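Local coordinates for superantigen-like protein SSL8 (Staphylococcus aureus, PDB 3R2T) that is of unknown function but belongs to the staphylococcal/streptococcal toxin family, with an OB-fold domain and a beta-grasp domain, at residues Y72-V77 with L90-Q95; Q97-F102 with G131-V136; H116-F121 with S137-K142. All coordinates share one frame; numbering follows the deposited sequence.

Interaction 1 (Y72-V77 with L90-Q95)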
ATOM      1  N   TYR A  72      11.195  14.237  -0.860  1.00 44.80           N
ATOM      2  CA  TYR A  72      10.569  15.552  -0.911  1.00 45.19           C
ATOM      3  C   TYR A  72      10.333  16.092   0.479  1.00 44.78           C
ATOM      4  O   TYR A  72       9.951  15.346   1.365  1.00 45.46           O
ATOM      5  CB  TYR A  72       9.206  15.441  -1.602  1.00 46.50           C
ATOM      6  CG  TYR A  72       9.231  14.810  -2.990  1.00 46.41           C
ATOM      7  CD1 TYR A  72       9.189  15.588  -4.139  1.00 52.12           C
ATOM      8  CD2 TYR A  72       9.283  13.429  -3.144  1.00 46.25           C
ATOM      9  CE1 TYR A  72       9.205  14.991  -5.424  1.00 52.28           C
ATOM     10  CE2 TYR A  72       9.294  12.835  -4.405  1.00 47.14           C
ATOM     11  CZ  TYR A  72       9.261  13.611  -5.529  1.00 50.53           C
ATOM     12  OH  TYR A  72       9.279  12.991  -6.758  1.00 57.05           O
ATOM     13  N   GLU A  73      10.536  17.390   0.659  1.00 45.42           N
ATOM     14  CA  GLU A  73      10.310  18.051   1.934  1.00 46.06           C
ATOM     15  C   GLU A  73       9.177  19.063   1.784  1.00 46.54           C
ATOM     16  O   GLU A  73       9.314  20.064   1.100  1.00 48.13           O
ATOM     17  CB  GLU A  73      11.570  18.759   2.413  1.00 47.21           C
ATOM     18  CG  GLU A  73      12.737  17.826   2.699  1.00 50.51           C
ATOM     19  CD  GLU A  73      13.997  18.575   3.052  1.00 54.45           C
ATOM     20  OE1 GLU A  73      13.897  19.721   3.545  1.00 55.49           O
ATOM     21  OE2 GLU A  73      15.092  18.015   2.829  1.00 58.54           O
ATOM     22  N   LEU A  74       8.065  18.786   2.450  1.00 45.90           N
ATOM     23  CA  LEU A  74       6.891  19.627   2.402  1.00 47.14           C
ATOM     24  C   LEU A  74       6.786  20.330   3.748  1.00 46.54           C
ATOM     25  O   LEU A  74       7.072  19.726   4.784  1.00 44.34           O
ATOM     26  CB  LEU A  74       5.700  18.738   2.110  1.00 47.90           C
ATOM     27  CG  LEU A  74       6.112  17.886   0.888  1.00 50.16           C
ATOM     28  CD1 LEU A  74       5.293  16.639   0.719  1.00 55.46           C
ATOM     29  CD2 LEU A  74       6.150  18.747  -0.375  1.00 52.42           C
ATOM     30  N   THR A  75       6.395  21.599   3.744  1.00 47.20           N
ATOM     31  CA  THR A  75       6.351  22.356   4.985  1.00 49.19           C
ATOM     32  C   THR A  75       5.056  23.124   5.203  1.00 50.53           C
ATOM     33  O   THR A  75       4.418  23.552   4.249  1.00 50.02           O
ATOM     34  CB  THR A  75       7.531  23.355   5.032  1.00 50.73           C
ATOM     35  OG1 THR A  75       8.760  22.657   4.758  1.00 56.45           O
ATOM     36  CG2 THR A  75       7.631  24.027   6.396  1.00 51.12           C
ATOM     37  N   ASN A  76       4.703  23.292   6.484  1.00 51.10           N
ATOM     38  CA  ASN A  76       3.513  24.012   6.918  1.00 53.26           C
ATOM     39  C   ASN A  76       2.283  23.585   6.135  1.00 54.36           C
ATOM     40  O   ASN A  76       1.559  24.417   5.581  1.00 55.89           O
ATOM     41  CB  ASN A  76       3.724  25.532   6.819  1.00 55.69           C
ATOM     42  CG  ASN A  76       2.607  26.336   7.518  1.00 58.32           C
ATOM     43  OD1 ASN A  76       1.924  25.834   8.411  1.00 54.72           O
ATOM     44  ND2 ASN A  76       2.430  27.577   7.106  1.00 57.96           N
ATOM     45  N   VAL A  77       2.068  22.273   6.097  1.00 53.21           N
ATOM     46  CA  VAL A  77       0.939  21.669   5.404  1.00 54.16           C
ATOM     47  C   VAL A  77      -0.229  21.474   6.354  1.00 54.41           C
ATOM     48  O   VAL A  77      -0.048  21.263   7.561  1.00 53.43           O
ATOM     49  CB  VAL A  77       1.291  20.265   4.812  1.00 53.00           C
ATOM     50  CG1 VAL A  77       2.315  20.388   3.723  1.00 55.55           C
ATOM     51  CG2 VAL A  77       1.776  19.337   5.898  1.00 49.59           C
ATOM     52  N   LEU A  90      -3.345  10.835   4.375  1.00 48.97           N
ATOM     53  CA  LEU A  90      -3.407  12.279   4.254  1.00 50.13           C
ATOM     54  C   LEU A  90      -3.052  12.621   2.819  1.00 51.61           C
ATOM     55  O   LEU A  90      -2.035  12.161   2.300  1.00 49.53           O
ATOM     56  CB  LEU A  90      -2.381  12.957   5.141  1.00 50.01           C
ATOM     57  CG  LEU A  90      -2.490  12.887   6.654  1.00 51.78           C
ATOM     58  CD1 LEU A  90      -1.217  13.452   7.277  1.00 52.12           C
ATOM     59  CD2 LEU A  90      -3.706  13.638   7.132  1.00 54.98           C
ATOM     60  N   LEU A  91      -3.892  13.420   2.178  1.00 54.37           N
ATOM     61  CA  LEU A  91      -3.644  13.870   0.819  1.00 56.50           C
ATOM     62  C   LEU A  91      -3.366  15.366   0.816  1.00 58.29           C
ATOM     63  O   LEU A  91      -3.857  16.097   1.669  1.00 58.17           O
ATOM     64  CB  LEU A  91      -4.851  13.607  -0.091  1.00 58.69           C
ATOM     65  CG  LEU A  91      -5.208  12.184  -0.530  1.00 58.52           C
ATOM     66  CD1 LEU A  91      -5.387  11.251   0.643  1.00 57.80           C
ATOM     67  CD2 LEU A  91      -6.476  12.214  -1.394  1.00 62.16           C
ATOM     68  N   PHE A  92      -2.549  15.812  -0.127  1.00 60.56           N
ATOM     69  CA  PHE A  92      -2.303  17.240  -0.297  1.00 63.32           C
ATOM     70  C   PHE A  92      -1.517  17.477  -1.560  1.00 65.17           C
ATOM     71  O   PHE A  92      -0.994  16.527  -2.163  1.00 62.82           O
ATOM     72  CB  PHE A  92      -1.664  17.903   0.926  1.00 62.76           C
ATOM     73  CG  PHE A  92      -0.420  17.248   1.386  1.00 62.48           C
ATOM     74  CD1 PHE A  92       0.802  17.613   0.852  1.00 63.90           C
ATOM     75  CD2 PHE A  92      -0.464  16.277   2.371  1.00 62.79           C
ATOM     76  CE1 PHE A  92       1.960  17.017   1.289  1.00 61.89           C
ATOM     77  CE2 PHE A  92       0.672  15.669   2.804  1.00 57.39           C
ATOM     78  CZ  PHE A  92       1.896  16.037   2.263  1.00 61.13           C
ATOM     79  N   ASN A  93      -1.475  18.746  -1.963  1.00 68.99           N
ATOM     80  CA  ASN A  93      -0.810  19.177  -3.178  1.00 72.51           C
ATOM     81  C   ASN A  93       0.141  20.355  -2.983  1.00 74.32           C
ATOM     82  O   ASN A  93      -0.122  21.451  -3.497  1.00 78.50           O
ATOM     83  CB  ASN A  93      -1.856  19.598  -4.226  1.00 75.95           C
ATOM     84  CG  ASN A  93      -2.750  18.454  -4.671  1.00 77.36           C
ATOM     85  OD1 ASN A  93      -2.494  17.290  -4.379  1.00 74.94           O
ATOM     86  ND2 ASN A  93      -3.807  18.790  -5.404  1.00 81.15           N
ATOM     87  N   GLN A  94       1.231  20.161  -2.251  1.00 73.48           N
ATOM     88  CA  GLN A  94       2.208  21.237  -2.104  1.00 75.18           C
ATOM     89  C   GLN A  94       3.117  21.201  -3.341  1.00 76.59           C
ATOM     90  O   GLN A  94       3.357  20.133  -3.904  1.00 75.60           O
ATOM     91  CB  GLN A  94       3.000  21.140  -0.793  1.00 72.86           C
ATOM     92  CG  GLN A  94       4.035  22.282  -0.628  1.00 73.55           C
ATOM     93  CD  GLN A  94       4.559  22.439   0.800  1.00 71.34           C
ATOM     94  OE1 GLN A  94       5.771  22.505   1.029  1.00 65.11           O
ATOM     95  NE2 GLN A  94       3.643  22.490   1.763  1.00 72.01           N
ATOM     96  N   GLN A  95       3.609  22.371  -3.763  1.00 79.64           N
ATOM     97  CA  GLN A  95       4.447  22.472  -4.962  1.00 81.36           C
ATOM     98  C   GLN A  95       3.533  22.029  -6.114  1.00 83.10           C
ATOM     99  O   GLN A  95       2.298  22.107  -5.991  1.00 83.96           O
ATOM    100  CB  GLN A  95       5.706  21.593  -4.824  1.00 79.67           C
ATOM    101  CG  GLN A  95       6.615  22.013  -3.655  1.00 79.56           C
ATOM    102  CD  GLN A  95       7.585  20.921  -3.189  1.00 80.12           C
ATOM    103  OE1 GLN A  95       7.490  19.755  -3.599  1.00 78.75           O
ATOM    104  NE2 GLN A  95       8.500  21.293  -2.286  1.00 77.72           N
TER
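Gln94 turns the polar end of its side-chain amide to the backbone of Thr75, bridging two parts of the OB-fold domain at a place where strands 72-79 and 87-92 do not pair directly. The amide uses both of its polar atoms. Thr75 N donates to Gln94 OE1 (2.9 Å, nearly straight at 167°), and Gln94 NE2 donates to Thr75 O over 2.8 Å with a more bent N-H...O angle of 154°. The two bonds close a ring that grips the N-H and C=O of a single residue, much as a neighbouring strand would, and together they fix the rotation of the amide. Gln94 reaches this position with CG anti to the backbone N (chi1 -180°) and an extended chain beyond.

The backbone N-H and C=O of Thr75 are thus met by Gln94, while the flanking Leu74 and Val77 form backbone hydrogen bonds with Val120 and Leu118 of strand 118-122. Asn76 and Val77 both face Leu118 in a G1 beta bulge, and Asn76 N is taken by Asp119 OD1. Glu73 turns away and forms a salt bridge with Lys188.

The rest of the contact is mostly apolar. Leu74 CD1 meets the edge of the Phe92 ring, in its plane, 3.4 Å from CE1, whereas Val77 CG1 lies over one face of the same ring, toward its rim. Gln95 crosses Leu74 obliquely, its OE1 3.6 Å from Leu74 CD2. Val77 CG1 crosses the Gln94 side chain at about a right angle, 3.2 Å from NE2.

Interaction 2 (Q97-F102 with G131-V136); sequences QKFQVF and GRIFSV
Arg132 leaves the backbone with CG opposite the main-chain nitrogen (chi1 -171°) and then bends at chi3 (-63°), which carries its guanidinium across Lys98 CB to the carbonyl of Phe99. The two segments form the parallel strand pair of the OB-fold barrel, in register from Phe99 with Ile133 to Phe102 with Val136. Backbone bonds alternate between them: Ile133 N to Lys98 O and Gln100 N to Ile133 O, both 3.0 Å, then Ser135 N to Gln100 O.

Arg132 NH1 adds a bond to Phe99 O (2.9 Å); the acceptor lies in the guanidinium plane, but the donor stands above the carbonyl plane. Lys98 CB covers one guanidinium face, 3.6 Å from NH1.

Phe99 and Ile133 lie side by side on one face of the sheet, CE1 to CD1 3.7 Å. On the other, the Gln100 amide stacks on Phe134, with NE2 over one face, toward the rim, and Phe102 meets Phe134 obliquely, planes at 44°. Phe148 of the second subunit sets its ring edge-to-face with Phe102, so this face also meets the second subunit. Ser135 O accepts from Phe102 N (2.7 Å) and sits at the Phe102 ring edge, 3.5 Å from CD2.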
ATOM      1  N   GLN A  97       3.208  19.033  -7.062  1.00 77.03           N
ATOM      2  CA  GLN A  97       3.120  17.596  -6.801  1.00 74.15           C
ATOM      3  C   GLN A  97       1.956  17.255  -5.878  1.00 71.98           C
ATOM      4  O   GLN A  97       1.588  18.040  -5.002  1.00 70.24           O
ATOM      5  CB  GLN A  97       4.428  17.050  -6.206  1.00 71.94           C
ATOM      6  CG  GLN A  97       5.500  16.723  -7.233  1.00 74.71           C
ATOM      7  CD  GLN A  97       5.105  15.552  -8.147  1.00 78.43           C
ATOM      8  OE1 GLN A  97       4.122  14.830  -7.892  1.00 76.81           O
ATOM      9  NE2 GLN A  97       5.873  15.361  -9.218  1.00 81.17           N
ATOM     10  N   LYS A  98       1.400  16.063  -6.090  1.00 62.41           N
ATOM     11  CA  LYS A  98       0.271  15.541  -5.316  1.00 61.84           C
ATOM     12  C   LYS A  98       0.786  14.410  -4.430  1.00 58.04           C
ATOM     13  O   LYS A  98       1.529  13.555  -4.899  1.00 56.55           O
ATOM     14  CB  LYS A  98      -0.797  14.979  -6.265  1.00 64.35           C
ATOM     15  CG  LYS A  98      -1.277  15.933  -7.366  1.00 69.36           C
ATOM     16  CD  LYS A  98      -2.244  15.207  -8.311  1.00 75.97           C
ATOM     17  CE  LYS A  98      -2.595  16.011  -9.572  1.00 81.75           C
ATOM     18  NZ  LYS A  98      -3.315  17.279  -9.290  1.00 85.73           N
ATOM     19  N   PHE A  99       0.377  14.393  -3.164  1.00 56.04           N
ATOM     20  CA  PHE A  99       0.827  13.371  -2.227  1.00 53.33           C
ATOM     21  C   PHE A  99      -0.285  12.653  -1.496  1.00 52.85           C
ATOM     22  O   PHE A  99      -1.385  13.179  -1.337  1.00 52.65           O
ATOM     23  CB  PHE A  99       1.725  13.993  -1.157  1.00 51.77           C
ATOM     24  CG  PHE A  99       3.007  14.539  -1.687  1.00 51.55           C
ATOM     25  CD1 PHE A  99       4.113  13.722  -1.820  1.00 47.35           C
ATOM     26  CD2 PHE A  99       3.113  15.869  -2.049  1.00 52.04           C
ATOM     27  CE1 PHE A  99       5.296  14.216  -2.301  1.00 47.76           C
ATOM     28  CE2 PHE A  99       4.305  16.369  -2.522  1.00 52.71           C
ATOM     29  CZ  PHE A  99       5.394  15.543  -2.650  1.00 49.03           C
ATOM     30  N   GLN A 100       0.053  11.450  -1.033  1.00 50.35           N
ATOM     31  CA  GLN A 100      -0.840  10.607  -0.248  1.00 50.48           C
ATOM     32  C   GLN A 100       0.014   9.858   0.761  1.00 47.63           C
ATOM     33  O   GLN A 100       0.707   8.907   0.420  1.00 46.77           O
ATOM     34  CB  GLN A 100      -1.615   9.639  -1.129  1.00 52.13           C
ATOM     35  CG  GLN A 100      -2.559   8.742  -0.350  1.00 52.11           C
ATOM     36  CD  GLN A 100      -3.599   8.096  -1.236  1.00 56.03           C
ATOM     37  OE1 GLN A 100      -4.159   8.749  -2.116  1.00 56.47           O
ATOM     38  NE2 GLN A 100      -3.884   6.820  -0.995  1.00 53.47           N
ATOM     39  N   VAL A 101      -0.065  10.307   2.002  1.00 46.34           N
ATOM     40  CA  VAL A 101       0.724   9.782   3.088  1.00 44.64           C
ATOM     41  C   VAL A 101      -0.042   8.799   3.921  1.00 44.77           C
ATOM     42  O   VAL A 101      -1.050   9.140   4.562  1.00 43.80           O
ATOM     43  CB  VAL A 101       1.178  10.921   4.009  1.00 45.22           C
ATOM     44  CG1 VAL A 101       2.029  10.375   5.158  1.00 40.22           C
ATOM     45  CG2 VAL A 101       1.935  11.969   3.185  1.00 45.02           C
ATOM     46  N   PHE A 102       0.463   7.573   3.929  1.00 43.45           N
ATOM     47  CA  PHE A 102      -0.152   6.504   4.680  1.00 43.24           C
ATOM     48  C   PHE A 102       0.343   6.560   6.116  1.00 43.48           C
ATOM     49  O   PHE A 102       1.549   6.482   6.365  1.00 42.60           O
ATOM     50  CB  PHE A 102       0.193   5.170   4.041  1.00 42.75           C
ATOM     51  CG  PHE A 102      -0.495   4.935   2.715  1.00 41.81           C
ATOM     52  CD1 PHE A 102      -1.519   4.020   2.614  1.00 42.07           C
ATOM     53  CD2 PHE A 102      -0.142   5.658   1.579  1.00 40.03           C
ATOM     54  CE1 PHE A 102      -2.162   3.794   1.392  1.00 45.04           C
ATOM     55  CE2 PHE A 102      -0.783   5.444   0.365  1.00 41.35           C
ATOM     56  CZ  PHE A 102      -1.793   4.509   0.273  1.00 45.04           C
ATOM     57  N   GLY A 131      -0.175  10.607 -11.085  1.00 69.05           N
ATOM     58  CA  GLY A 131       1.015  11.241 -10.558  1.00 65.50           C
ATOM     59  C   GLY A 131       1.087  11.429  -9.058  1.00 61.29           C
ATOM     60  O   GLY A 131       2.050  12.004  -8.574  1.00 58.36           O
ATOM     61  N   ARG A 132       0.086  10.945  -8.320  1.00 59.59           N
ATOM     62  CA  ARG A 132       0.088  11.096  -6.863  1.00 55.80           C
ATOM     63  C   ARG A 132       1.097  10.115  -6.238  1.00 52.69           C
ATOM     64  O   ARG A 132       1.108   8.927  -6.515  1.00 51.86           O
ATOM     65  CB  ARG A 132      -1.323  10.951  -6.276  1.00 56.49           C
ATOM     66  CG  ARG A 132      -1.423  11.306  -4.787  1.00 54.64           C
ATOM     67  CD  ARG A 132      -2.871  11.325  -4.283  1.00 54.64           C
ATOM     68  NE  ARG A 132      -3.695  12.346  -4.936  1.00 58.37           N
ATOM     69  CZ  ARG A 132      -3.756  13.632  -4.575  1.00 59.94           C
ATOM     70  NH1 ARG A 132      -3.034  14.108  -3.559  1.00 57.57           N
ATOM     71  NH2 ARG A 132      -4.539  14.460  -5.244  1.00 62.55           N
ATOM     72  N   ILE A 133       1.940  10.662  -5.382  1.00 50.52           N
ATOM     73  CA  ILE A 133       3.021   9.941  -4.743  1.00 48.75           C
ATOM     74  C   ILE A 133       2.608   9.312  -3.420  1.00 46.71           C
ATOM     75  O   ILE A 133       2.259  10.018  -2.475  1.00 47.10           O
ATOM     76  CB  ILE A 133       4.188  10.925  -4.496  1.00 47.59           C
ATOM     77  CG1 ILE A 133       4.647  11.523  -5.844  1.00 52.74           C
ATOM     78  CG2 ILE A 133       5.320  10.233  -3.800  1.00 43.43           C
ATOM     79  CD1 ILE A 133       5.572  12.752  -5.728  1.00 52.13           C
ATOM     80  N   PHE A 134       2.667   7.985  -3.363  1.00 45.65           N
ATOM     81  CA  PHE A 134       2.318   7.228  -2.159  1.00 44.92           C
ATOM     82  C   PHE A 134       3.532   7.110  -1.249  1.00 43.77           C
ATOM     83  O   PHE A 134       4.536   6.517  -1.630  1.00 44.48           O
ATOM     84  CB  PHE A 134       1.844   5.825  -2.545  1.00 46.19           C
ATOM     85  CG  PHE A 134       0.417   5.757  -3.056  1.00 47.65           C
ATOM     86  CD1 PHE A 134      -0.132   6.771  -3.823  1.00 48.27           C
ATOM     87  CD2 PHE A 134      -0.335   4.614  -2.843  1.00 50.99           C
ATOM     88  CE1 PHE A 134      -1.441   6.678  -4.309  1.00 52.33           C
ATOM     89  CE2 PHE A 134      -1.641   4.501  -3.332  1.00 53.70           C
ATOM     90  CZ  PHE A 134      -2.194   5.541  -4.068  1.00 55.28           C
ATOM     91  N   SER A 135       3.420   7.641  -0.042  1.00 42.48           N
ATOM     92  CA  SER A 135       4.507   7.599   0.920  1.00 41.76           C
ATOM     93  C   SER A 135       3.968   7.235   2.303  1.00 40.76           C
ATOM     94  O   SER A 135       2.757   7.375   2.568  1.00 41.20           O
ATOM     95  CB  SER A 135       5.221   8.950   0.965  1.00 40.79           C
ATOM     96  OG  SER A 135       6.369   8.913   1.798  1.00 45.61           O
ATOM     97  N   VAL A 136       4.876   6.780   3.174  1.00 39.52           N
ATOM     98  CA  VAL A 136       4.526   6.346   4.528  1.00 39.55           C
ATOM     99  C   VAL A 136       4.978   7.279   5.643  1.00 39.30           C
ATOM    100  O   VAL A 136       6.151   7.563   5.773  1.00 39.84           O
ATOM    101  CB  VAL A 136       5.144   4.976   4.847  1.00 40.13           C
ATOM    102  CG1 VAL A 136       4.818   4.567   6.274  1.00 37.68           C
ATOM    103  CG2 VAL A 136       4.665   3.919   3.843  1.00 39.61           C
TER

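Interaction 3 (H116-F121 with S137-K142)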
ATOM      1  N   HIS A 116      -3.178  21.825  11.333  1.00 55.67           N
ATOM      2  CA  HIS A 116      -2.310  22.803  10.649  1.00 54.30           C
ATOM      3  C   HIS A 116      -0.874  22.721  11.145  1.00 51.12           C
ATOM      4  O   HIS A 116      -0.598  22.132  12.176  1.00 51.46           O
ATOM      5  CB  HIS A 116      -2.777  24.244  10.889  1.00 55.89           C
ATOM      6  CG  HIS A 116      -4.157  24.539  10.402  1.00 60.05           C
ATOM      7  ND1 HIS A 116      -4.465  24.648   9.062  1.00 63.96           N
ATOM      8  CD2 HIS A 116      -5.298  24.809  11.074  1.00 64.60           C
ATOM      9  CE1 HIS A 116      -5.747  24.932   8.931  1.00 68.11           C
ATOM     10  NE2 HIS A 116      -6.275  25.043  10.138  1.00 70.59           N
ATOM     11  N   GLY A 117       0.032  23.333  10.393  1.00 49.19           N
ATOM     12  CA  GLY A 117       1.431  23.400  10.764  1.00 47.77           C
ATOM     13  C   GLY A 117       2.219  22.116  10.703  1.00 44.88           C
ATOM     14  O   GLY A 117       3.058  21.878  11.548  1.00 44.14           O
ATOM     15  N   LEU A 118       1.986  21.295   9.698  1.00 44.80           N
ATOM     16  CA  LEU A 118       2.727  20.047   9.611  1.00 43.56           C
ATOM     17  C   LEU A 118       3.857  20.077   8.587  1.00 43.47           C
ATOM     18  O   LEU A 118       3.805  20.830   7.630  1.00 44.73           O
ATOM     19  CB  LEU A 118       1.790  18.916   9.237  1.00 43.78           C
ATOM     20  CG  LEU A 118       0.645  18.541  10.156  1.00 42.81           C
ATOM     21  CD1 LEU A 118      -0.281  17.554   9.428  1.00 40.36           C
ATOM     22  CD2 LEU A 118       1.183  17.966  11.453  1.00 40.75           C
ATOM     23  N   ASP A 119       4.895  19.273   8.831  1.00 43.64           N
ATOM     24  CA  ASP A 119       6.008  19.082   7.877  1.00 42.36           C
ATOM     25  C   ASP A 119       5.909  17.624   7.476  1.00 41.76           C
ATOM     26  O   ASP A 119       5.449  16.780   8.250  1.00 41.25           O
ATOM     27  CB  ASP A 119       7.394  19.383   8.462  1.00 42.15           C
ATOM     28  CG  ASP A 119       7.666  20.884   8.625  1.00 46.05           C
ATOM     29  OD1 ASP A 119       6.822  21.709   8.207  1.00 51.72           O
ATOM     30  OD2 ASP A 119       8.741  21.240   9.153  1.00 46.63           O
ATOM     31  N   VAL A 120       6.320  17.321   6.258  1.00 41.49           N
ATOM     32  CA  VAL A 120       6.226  15.973   5.776  1.00 39.88           C
ATOM     33  C   VAL A 120       7.420  15.644   4.937  1.00 39.05           C
ATOM     34  O   VAL A 120       7.753  16.391   4.006  1.00 38.01           O
ATOM     35  CB  VAL A 120       4.964  15.791   4.897  1.00 42.51           C
ATOM     36  CG1 VAL A 120       4.919  14.395   4.283  1.00 36.82           C
ATOM     37  CG2 VAL A 120       3.680  16.093   5.696  1.00 42.12           C
ATOM     38  N   PHE A 121       8.093  14.543   5.292  1.00 37.35           N
ATOM     39  CA  PHE A 121       9.204  14.063   4.519  1.00 37.00           C
ATOM     40  C   PHE A 121       8.599  12.889   3.785  1.00 36.92           C
ATOM     41  O   PHE A 121       8.094  11.980   4.406  1.00 38.06           O
ATOM     42  CB  PHE A 121      10.379  13.639   5.396  1.00 38.30           C
ATOM     43  CG  PHE A 121      11.570  13.187   4.598  1.00 40.98           C
ATOM     44  CD1 PHE A 121      12.424  14.120   4.019  1.00 44.07           C
ATOM     45  CD2 PHE A 121      11.827  11.838   4.408  1.00 40.06           C
ATOM     46  CE1 PHE A 121      13.522  13.707   3.258  1.00 44.58           C
ATOM     47  CE2 PHE A 121      12.911  11.422   3.653  1.00 40.71           C
ATOM     48  CZ  PHE A 121      13.755  12.354   3.069  1.00 42.55           C
ATOM     49  N   SER A 137       4.025   7.744   6.444  1.00 38.90           N
ATOM     50  CA  SER A 137       4.302   8.584   7.610  1.00 39.16           C
ATOM     51  C   SER A 137       5.266   9.751   7.324  1.00 38.73           C
ATOM     52  O   SER A 137       5.075  10.479   6.341  1.00 39.56           O
ATOM     53  CB  SER A 137       4.783   7.687   8.734  1.00 39.15           C
ATOM     54  OG  SER A 137       3.818   6.678   8.979  1.00 43.32           O
ATOM     55  N   GLY A 138       6.288   9.939   8.160  1.00 38.57           N
ATOM     56  CA  GLY A 138       7.235  11.047   7.976  1.00 37.62           C
ATOM     57  C   GLY A 138       6.625  12.399   8.296  1.00 38.08           C
ATOM     58  O   GLY A 138       7.058  13.415   7.769  1.00 40.14           O
ATOM     59  N   VAL A 139       5.621  12.414   9.171  1.00 38.33           N
ATOM     60  CA  VAL A 139       4.927  13.639   9.535  1.00 37.26           C
ATOM     61  C   VAL A 139       5.385  14.137  10.887  1.00 37.98           C
ATOM     62  O   VAL A 139       5.510  13.352  11.802  1.00 37.16           O
ATOM     63  CB  VAL A 139       3.396  13.407   9.616  1.00 39.25           C
ATOM     64  CG1 VAL A 139       2.685  14.725   9.921  1.00 35.59           C
ATOM     65  CG2 VAL A 139       2.827  12.797   8.290  1.00 37.61           C
ATOM     66  N   THR A 140       5.604  15.449  11.000  1.00 39.03           N
ATOM     67  CA  THR A 140       6.036  16.118  12.239  1.00 39.51           C
ATOM     68  C   THR A 140       5.449  17.534  12.328  1.00 40.68           C
ATOM     69  O   THR A 140       4.827  18.022  11.371  1.00 39.82           O
ATOM     70  CB  THR A 140       7.561  16.349  12.211  1.00 39.52           C
ATOM     71  OG1 THR A 140       7.901  17.028  10.995  1.00 37.47           O
ATOM     72  CG2 THR A 140       8.336  15.051  12.254  1.00 39.10           C
ATOM     73  N   LYS A 141       5.641  18.184  13.479  0.50 41.37           N
ATOM     74  CA  LYS A 141       5.211  19.566  13.664  0.50 42.41           C
ATOM     75  C   LYS A 141       6.305  20.443  13.099  0.50 42.32           C
ATOM     76  O   LYS A 141       7.483  20.096  13.175  0.50 41.39           O
ATOM     77  CB  LYS A 141       5.031  19.938  15.139  0.50 43.65           C
ATOM     78  CG  LYS A 141       3.854  19.309  15.865  0.50 44.59           C
ATOM     79  CD  LYS A 141       3.708  19.968  17.241  0.50 46.05           C
ATOM     80  CE  LYS A 141       2.424  19.570  17.966  0.50 46.01           C
ATOM     81  NZ  LYS A 141       2.232  20.437  19.180  0.50 46.97           N
ATOM     82  N   LYS A 142       5.926  21.589  12.547  1.00 43.60           N
ATOM     83  CA  LYS A 142       6.910  22.522  11.984  1.00 44.31           C
ATOM     84  C   LYS A 142       7.673  23.253  13.091  1.00 44.97           C
ATOM     85  O   LYS A 142       7.286  23.229  14.264  1.00 44.18           O
ATOM     86  CB  LYS A 142       6.244  23.544  11.054  1.00 45.02           C
ATOM     87  CG  LYS A 142       5.288  24.544  11.712  1.00 49.35           C
ATOM     88  CD  LYS A 142       4.643  25.431  10.618  1.00 52.29           C
ATOM     89  CE  LYS A 142       3.748  26.536  11.160  1.00 55.52           C
ATOM     90  NZ  LYS A 142       4.498  27.629  11.813  1.00 58.99           N
TER
HETATM   91  O   HOH W   1       5.673  10.664   3.834  1.00 39.66           O
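Asp119 and Thr140 form the hydrogen-bonded pair at the middle of this antiparallel contact in the OB-fold barrel: Asp119 N reaches Thr140 O at 2.8 Å and Thr140 N returns to Asp119 O at 3.1 Å. Further backbone bonds flank them, Phe121 N to Gly138 O (2.9 Å) and Lys142 N to Gly117 O (3.1 Å). On the Ser137 side of Gly138 a water takes over from direct bonds, donating to Phe121 O at 2.8 Å and to Ser137 O at 2.6 Å.

Apolar contacts occupy one face, where Leu118 CD2 touches Val139 CG1 at 3.9 Å and Val120 packs more loosely on Val139.

Polar and mixed contacts occupy the other. Lys142 CG sits between its own N and carbonyl carbon (chi1 67°), sending the aliphatic chain along Gly117, while its CB lies 3.4 Å from Asp119 OD1. The carboxylate's charge is answered by Lys177, which forms a salt bridge with OD2 and also bonds Thr140 OG1.

In the fold, strand 118-122 has strand 72-79 as its other neighbour. Val120 and Val139 both pack against Val101 of strand 99-102, and the Phe121 ring leads away from segment 137-142 to pack on Glu184 and Lys188 of helix 182-197.

Interactions 2 and 3 are strand pairings in one curled OB-fold sheet, whereas interaction 1 ties together two of its strands that do not pair. Interactions 1 and 2, centres about 9 Å apart, join through the antiparallel neighbours 87-92 and 99-102, where Phe92 O lies 2.7 Å from Phe99 N; Leu74 CD1 also packs 3.4 Å from Phe99 CE2. Interactions 1 and 3, about 8 Å between centres, meet where strand 72-79 pairs with 118-122, and Asn76 OD1 lies 3.4 Å from Lys142 CE. Interactions 2 and 3, centres about 14 Å apart, use the two halves of strand 133-141; Phe102 O reaches Ser137 N at 2.8 Å, and Val101 CG2 touches Val120 CG1 at 4.0 Å.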